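Phosphopantothenoylcysteine decarboxylase (Cryptococcus neoformans, PDB 6EOA) binds flavin mononucleotide and probably decarboxylates phosphopantothenoylcysteine in coenzyme A biosynthesis. Local coordinates at residues A[35-41]-A[63-69]; A[133-139]-A[167-173]. Residues are numbered along the deposited sequence.

Contact 1 (A[35-41]-A[63-69])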
loop_
_atom_site.group_PDB
_atom_site.type_symbol
_atom_site.label_atom_id
_atom_site.label_comp_id
_atom_site.label_asym_id
_atom_site.label_seq_id
_atom_site.Cartn_x
_atom_site.Cartn_y
_atom_site.Cartn_z
ATOM N N PHE A 35 30.193 11.595 10.978
ATOM C CA PHE A 35 29.497 10.473 10.362
ATOM C C PHE A 35 28.001 10.651 10.550
ATOM O O PHE A 35 27.535 10.882 11.666
ATOM C CB PHE A 35 29.963 9.148 10.967
ATOM C CG PHE A 35 29.424 7.933 10.267
ATOM C CD1 PHE A 35 28.470 7.130 10.871
ATOM C CD2 PHE A 35 29.877 7.591 9.003
ATOM C CE1 PHE A 35 27.981 6.006 10.227
ATOM C CE2 PHE A 35 29.389 6.472 8.356
ATOM C CZ PHE A 35 28.440 5.679 8.968
ATOM N N ARG A 36 27.248 10.545 9.461
ATOM C CA ARG A 36 25.829 10.874 9.488
ATOM C C ARG A 36 24.949 9.647 9.270
ATOM O O ARG A 36 25.027 8.980 8.236
ATOM C CB ARG A 36 25.526 11.946 8.441
ATOM C CG ARG A 36 26.239 13.260 8.731
ATOM C CD ARG A 36 26.207 14.217 7.556
ATOM N NE ARG A 36 26.601 15.563 7.967
ATOM C CZ ARG A 36 27.839 16.044 7.902
ATOM N NH1 ARG A 36 28.831 15.294 7.433
ATOM N NH2 ARG A 36 28.087 17.284 8.306
ATOM N N VAL A 37 24.114 9.359 10.264
ATOM C CA VAL A 37 23.249 8.191 10.236
ATOM C C VAL A 37 21.790 8.604 10.188
ATOM O O VAL A 37 21.345 9.421 10.991
ATOM C CB VAL A 37 23.466 7.287 11.472
ATOM C CG1 VAL A 37 22.659 6.011 11.343
ATOM C CG2 VAL A 37 24.931 6.960 11.647
ATOM N N VAL A 38 21.052 8.046 9.237
ATOM C CA VAL A 38 19.605 8.168 9.242
ATOM C C VAL A 38 19.004 6.902 9.837
ATOM O O VAL A 38 19.221 5.800 9.332
ATOM C CB VAL A 38 19.035 8.403 7.829
ATOM C CG1 VAL A 38 17.528 8.184 7.821
ATOM C CG2 VAL A 38 19.374 9.801 7.349
ATOM N N LEU A 39 18.263 7.059 10.927
ATOM C CA LEU A 39 17.575 5.929 11.535
ATOM C C LEU A 39 16.126 5.865 11.056
ATOM O O LEU A 39 15.361 6.807 11.250
ATOM C CB LEU A 39 17.621 6.025 13.059
ATOM C CG LEU A 39 16.805 4.973 13.818
ATOM C CD1 LEU A 39 17.438 3.582 13.706
ATOM C CD2 LEU A 39 16.624 5.377 15.276
ATOM N N ILE A 40 15.759 4.763 10.408
ATOM C CA ILE A 40 14.372 4.550 10.023
ATOM C C ILE A 40 13.719 3.603 11.016
ATOM O O ILE A 40 14.188 2.482 11.217
ATOM C CB ILE A 40 14.233 3.978 8.599
ATOM C CG1 ILE A 40 14.848 4.926 7.572
ATOM C CG2 ILE A 40 12.764 3.759 8.259
ATOM C CD1 ILE A 40 14.745 4.416 6.142
ATOM N N THR A 41 12.649 4.069 11.653
ATOM C CA THR A 41 11.906 3.255 12.609
ATOM C C THR A 41 10.542 2.919 12.024
ATOM O O THR A 41 9.869 3.788 11.470
ATOM C CB THR A 41 11.728 3.970 13.965
ATOM O OG1 THR A 41 10.802 5.055 13.828
ATOM C CG2 THR A 41 13.066 4.511 14.461
ATOM N N ILE A 63 29.375 11.387 15.559
ATOM C CA ILE A 63 28.224 10.848 14.851
ATOM C C ILE A 63 27.003 11.737 15.049
ATOM O O ILE A 63 26.684 12.125 16.174
ATOM C CB ILE A 63 27.886 9.412 15.323
ATOM C CG1 ILE A 63 29.097 8.486 15.158
ATOM C CG2 ILE A 63 26.678 8.862 14.566
ATOM C CD1 ILE A 63 28.882 7.088 15.705
ATOM N N ASP A 64 26.330 12.063 13.949
ATOM C CA ASP A 64 25.042 12.745 14.008
ATOM C C ASP A 64 23.943 11.804 13.537
ATOM O O ASP A 64 24.188 10.901 12.736
ATOM C CB ASP A 64 25.042 14.017 13.160
ATOM C CG ASP A 64 25.896 15.118 13.761
ATOM O OD1 ASP A 64 26.082 15.132 15.000
ATOM O OD2 ASP A 64 26.382 15.971 12.991
ATOM N N VAL A 65 22.729 12.015 14.033
ATOM C CA VAL A 65 21.622 11.144 13.677
ATOM C C VAL A 65 20.373 11.932 13.304
ATOM O O VAL A 65 20.025 12.923 13.948
ATOM C CB VAL A 65 21.293 10.156 14.828
ATOM C CG1 VAL A 65 20.977 10.904 16.117
ATOM C CG2 VAL A 65 20.154 9.231 14.436
ATOM N N GLN A 66 19.722 11.499 12.230
ATOM C CA GLN A 66 18.394 11.980 11.896
ATOM C C GLN A 66 17.446 10.787 11.879
ATOM O O GLN A 66 17.849 9.668 11.563
ATOM C CB GLN A 66 18.393 12.711 10.554
ATOM C CG GLN A 66 19.040 14.090 10.614
ATOM C CD GLN A 66 18.423 14.971 11.685
ATOM O OE1 GLN A 66 17.206 15.169 11.720
ATOM N NE2 GLN A 66 19.261 15.504 12.568
ATOM N N VAL A 67 16.189 11.025 12.232
ATOM C CA VAL A 67 15.236 9.937 12.401
ATOM C C VAL A 67 14.064 10.042 11.433
ATOM O O VAL A 67 13.454 11.102 11.297
ATOM C CB VAL A 67 14.691 9.905 13.839
ATOM C CG1 VAL A 67 13.662 8.788 14.005
ATOM C CG2 VAL A 67 15.834 9.747 14.830
ATOM N N VAL A 68 13.759 8.935 10.765
ATOM C CA VAL A 68 12.563 8.836 9.934
ATOM C C VAL A 68 11.607 7.813 10.526
ATOM O O VAL A 68 11.960 6.647 10.695
ATOM C CB VAL A 68 12.903 8.437 8.491
ATOM C CG1 VAL A 68 11.621 8.182 7.694
ATOM C CG2 VAL A 68 13.755 9.514 7.838
ATOM N N ALA A 69 10.398 8.253 10.850
ATOM C CA ALA A 69 9.417 7.375 11.472
ATOM C C ALA A 69 8.248 7.114 10.536
ATOM O O ALA A 69 7.643 8.045 10.015
ATOM C CB ALA A 69 8.921 7.976 12.779
#
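Six main-chain hydrogen bonds join strands 35-41 and 63-69. Phe35 O accepts from Asp64 N (2.8 Å), Val37 O from Gln66 N (2.9 Å) and Leu39 O from Val68 N (2.7 Å); in return Val37 N reaches Asp64 O (2.9 Å), Leu39 N Gln66 O (2.7 Å) and Thr41 N Val68 O (2.8 Å). Val37 thus bonds to Asp64 and Gln66, neighbours of its partner Val65, the alternation of a parallel pair. The same carbonyls also receive CA-H...O contacts, as Val37 O from Val65 CA (3.2 Å). Polar tips find partners further out: Gln66 OE1 bonds to Trp106, Thr41 OG1 to Tyr77 and Ser73. Together with helix 50-59, the strands form the first beta-alpha-beta unit of the Rossmann-like flavoprotein fold, and Val54 of that helix packs on Leu39 and Val67. On this face Val37 CG2 lies 3.9 Å from Ile63 CG2, and Leu39 CB 4.3 Å from Val65 CG2. On the reverse face Val38 CG1 meets Val68 CG2 at 4.0 Å, beneath helix 123-130.

Contact 2 (A[133-139]-A[167-173]); sequences LVVIAPC and TPVIVCP
Strands 133-136 and 169-173 run parallel, 4.7 Å apart at closest and inclined by 9°. Val134, Val135 and Ile136 pair with Val169, Ile170 and Val171; a cis peptide bond before Pro138 turns the chain, and a beta bulge shifts the register by one, so that Cys139 pairs with Pro173. Five hydrogen bonds follow: Val134 N to Pro168 O (3.1 Å), Ile170 N to Val134 O (2.8 Å), Ile136 N to Ile170 O (2.7 Å), Cys172 N to Ile136 O (2.8 Å) and, past the bulge, Cys139 N to Cys172 O (2.8 Å). Leu133 (chi1 t, chi2 p) lays CD1 between Pro168 CG (3.7 Å) and Ile170 CG1 (4.1 Å). On the face of Val134, Val169 and Val171, Ile136 (m, t) rests CD1 over the notch of Val169 CG1 (4.1 Å) and Val171 CG2 (3.8 Å), while Cys139 CB abuts Val171 CG1 at 3.6 Å. Cys172 (m) tucks SG against Ala137 CB (3.9 Å). Such parallel strands, with loops at their C-terminal ends lining the cofactor site, characterise Rossmann-like folds; here Pro138 touches Ser44 and Ala174, which bind FMN. Hydrogen bonds meet main-chain polarity and the interlocking side chains are almost wholly apolar, suiting a buried sheet centre.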
loop_
_atom_site.group_PDB
_atom_site.type_symbol
_atom_site.label_atom_id
_atom_site.label_comp_id
_atom_site.label_asym_id
_atom_site.label_seq_id
_atom_site.Cartn_x
_atom_site.Cartn_y
_atom_site.Cartn_z
ATOM N N LEU A 133 24.918 6.596 6.180
ATOM C CA LEU A 133 24.428 5.263 6.491
ATOM C C LEU A 133 22.936 5.326 6.785
ATOM O O LEU A 133 22.457 6.276 7.405
ATOM C CB LEU A 133 25.188 4.671 7.684
ATOM C CG LEU A 133 24.706 3.333 8.255
ATOM C CD1 LEU A 133 24.853 2.211 7.235
ATOM C CD2 LEU A 133 25.448 2.992 9.544
ATOM N N VAL A 134 22.198 4.326 6.320
ATOM C CA VAL A 134 20.783 4.212 6.646
ATOM C C VAL A 134 20.547 2.939 7.445
ATOM O O VAL A 134 20.900 1.846 7.002
ATOM C CB VAL A 134 19.898 4.210 5.387
ATOM C CG1 VAL A 134 18.440 3.994 5.765
ATOM C CG2 VAL A 134 20.061 5.514 4.622
ATOM N N VAL A 135 19.964 3.086 8.629
ATOM C CA VAL A 135 19.679 1.942 9.489
ATOM C C VAL A 135 18.177 1.805 9.728
ATOM O O VAL A 135 17.535 2.712 10.255
ATOM C CB VAL A 135 20.408 2.056 10.843
ATOM C CG1 VAL A 135 20.232 0.782 11.656
ATOM C CG2 VAL A 135 21.893 2.344 10.626
ATOM N N ILE A 136 17.622 0.666 9.332
ATOM C CA ILE A 136 16.212 0.394 9.556
ATOM C C ILE A 136 16.045 -0.464 10.803
ATOM O O ILE A 136 16.209 -1.681 10.758
ATOM C CB ILE A 136 15.576 -0.311 8.354
ATOM C CG1 ILE A 136 15.985 0.381 7.054
ATOM C CG2 ILE A 136 14.069 -0.325 8.499
ATOM C CD1 ILE A 136 15.486 -0.326 5.814
ATOM N N ALA A 137 15.726 0.184 11.918
ATOM C CA ALA A 137 15.643 -0.497 13.204
ATOM C C ALA A 137 14.549 0.118 14.071
ATOM O O ALA A 137 14.710 1.220 14.592
ATOM C CB ALA A 137 16.984 -0.441 13.921
ATOM N N PRO A 138 13.434 -0.602 14.241
ATOM C CA PRO A 138 13.200 -1.938 13.691
ATOM C C PRO A 138 12.636 -1.904 12.272
ATOM O O PRO A 138 12.082 -0.889 11.850
ATOM C CB PRO A 138 12.175 -2.522 14.655
ATOM C CG PRO A 138 11.365 -1.332 15.062
ATOM C CD PRO A 138 12.313 -0.158 15.091
ATOM N N CYS A 139 12.775 -3.009 11.549
ATOM C CA CYS A 139 12.101 -3.170 10.269
ATOM C C CYS A 139 10.960 -4.164 10.412
ATOM O O CYS A 139 11.189 -5.350 10.655
ATOM C CB CYS A 139 13.072 -3.643 9.187
ATOM S SG CYS A 139 12.312 -3.800 7.548
ATOM N N THR A 167 25.537 4.870 -0.437
ATOM C CA THR A 167 25.058 4.725 0.930
ATOM C C THR A 167 24.664 3.290 1.289
ATOM O O THR A 167 23.769 2.710 0.676
ATOM C CB THR A 167 23.847 5.645 1.190
ATOM O OG1 THR A 167 24.202 7.005 0.902
ATOM C CG2 THR A 167 23.398 5.541 2.636
ATOM N N PRO A 168 25.342 2.712 2.292
ATOM C CA PRO A 168 24.992 1.385 2.813
ATOM C C PRO A 168 23.692 1.391 3.624
ATOM O O PRO A 168 23.305 2.418 4.183
ATOM C CB PRO A 168 26.188 1.032 3.703
ATOM C CG PRO A 168 26.777 2.348 4.090
ATOM C CD PRO A 168 26.569 3.245 2.909
ATOM N N VAL A 169 23.026 0.243 3.679
ATOM C CA VAL A 169 21.775 0.112 4.413
ATOM C C VAL A 169 21.813 -1.095 5.336
ATOM O O VAL A 169 22.150 -2.198 4.910
ATOM C CB VAL A 169 20.563 -0.029 3.466
ATOM C CG1 VAL A 169 19.289 -0.287 4.264
ATOM C CG2 VAL A 169 20.415 1.209 2.604
ATOM N N ILE A 170 21.467 -0.880 6.601
ATOM C CA ILE A 170 21.358 -1.973 7.554
ATOM C C ILE A 170 19.904 -2.189 7.949
ATOM O O ILE A 170 19.254 -1.288 8.475
ATOM C CB ILE A 170 22.187 -1.716 8.817
ATOM C CG1 ILE A 170 23.663 -1.531 8.454
ATOM C CG2 ILE A 170 22.014 -2.860 9.798
ATOM C CD1 ILE A 170 24.530 -1.132 9.626
ATOM N N VAL A 171 19.401 -3.391 7.693
ATOM C CA VAL A 171 18.024 -3.731 8.019
ATOM C C VAL A 171 17.960 -4.672 9.220
ATOM O O VAL A 171 18.591 -5.724 9.231
ATOM C CB VAL A 171 17.318 -4.384 6.824
ATOM C CG1 VAL A 171 15.838 -4.538 7.113
ATOM C CG2 VAL A 171 17.526 -3.548 5.579
ATOM N N CYS A 172 17.197 -4.281 10.234
ATOM C CA CYS A 172 17.045 -5.095 11.430
ATOM C C CYS A 172 15.607 -5.556 11.581
ATOM O O CYS A 172 14.799 -4.881 12.216
ATOM C CB CYS A 172 17.483 -4.318 12.669
ATOM S SG CYS A 172 19.067 -3.460 12.474
ATOM N N PRO A 173 15.281 -6.714 10.988
ATOM C CA PRO A 173 13.918 -7.245 11.070
ATOM C C PRO A 173 13.502 -7.456 12.520
ATOM O O PRO A 173 14.316 -7.871 13.347
ATOM C CB PRO A 173 14.006 -8.577 10.315
ATOM C CG PRO A 173 15.207 -8.434 9.427
ATOM C CD PRO A 173 16.170 -7.591 10.206
#

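How the contacts relate
From the N terminus, strand 35-41 leads through helix 50-59 into strand 63-69, and contact 1 closes this loop, with 21 residues between its segments. The chain then passes helix 79-89, strand 105-106 and helix 123-130 before strand 133-139 opens contact 2, which closes at 167-173 after the mainly helical 140-166. The two loops follow in series, neither nested nor crossed. In space they abut, their centres 10 Å apart, because strands 35-41 and 133-139 are neighbours: Ile40 N lies 2.7 Å from Val135 O, and Phe35 CZ packs 3.6 Å from Leu133 CB. The sheet order 63-69, 35-41, 133-139, 169-173 thus joins both halves of the fold, with the FMN site near the strands' C-terminal ends.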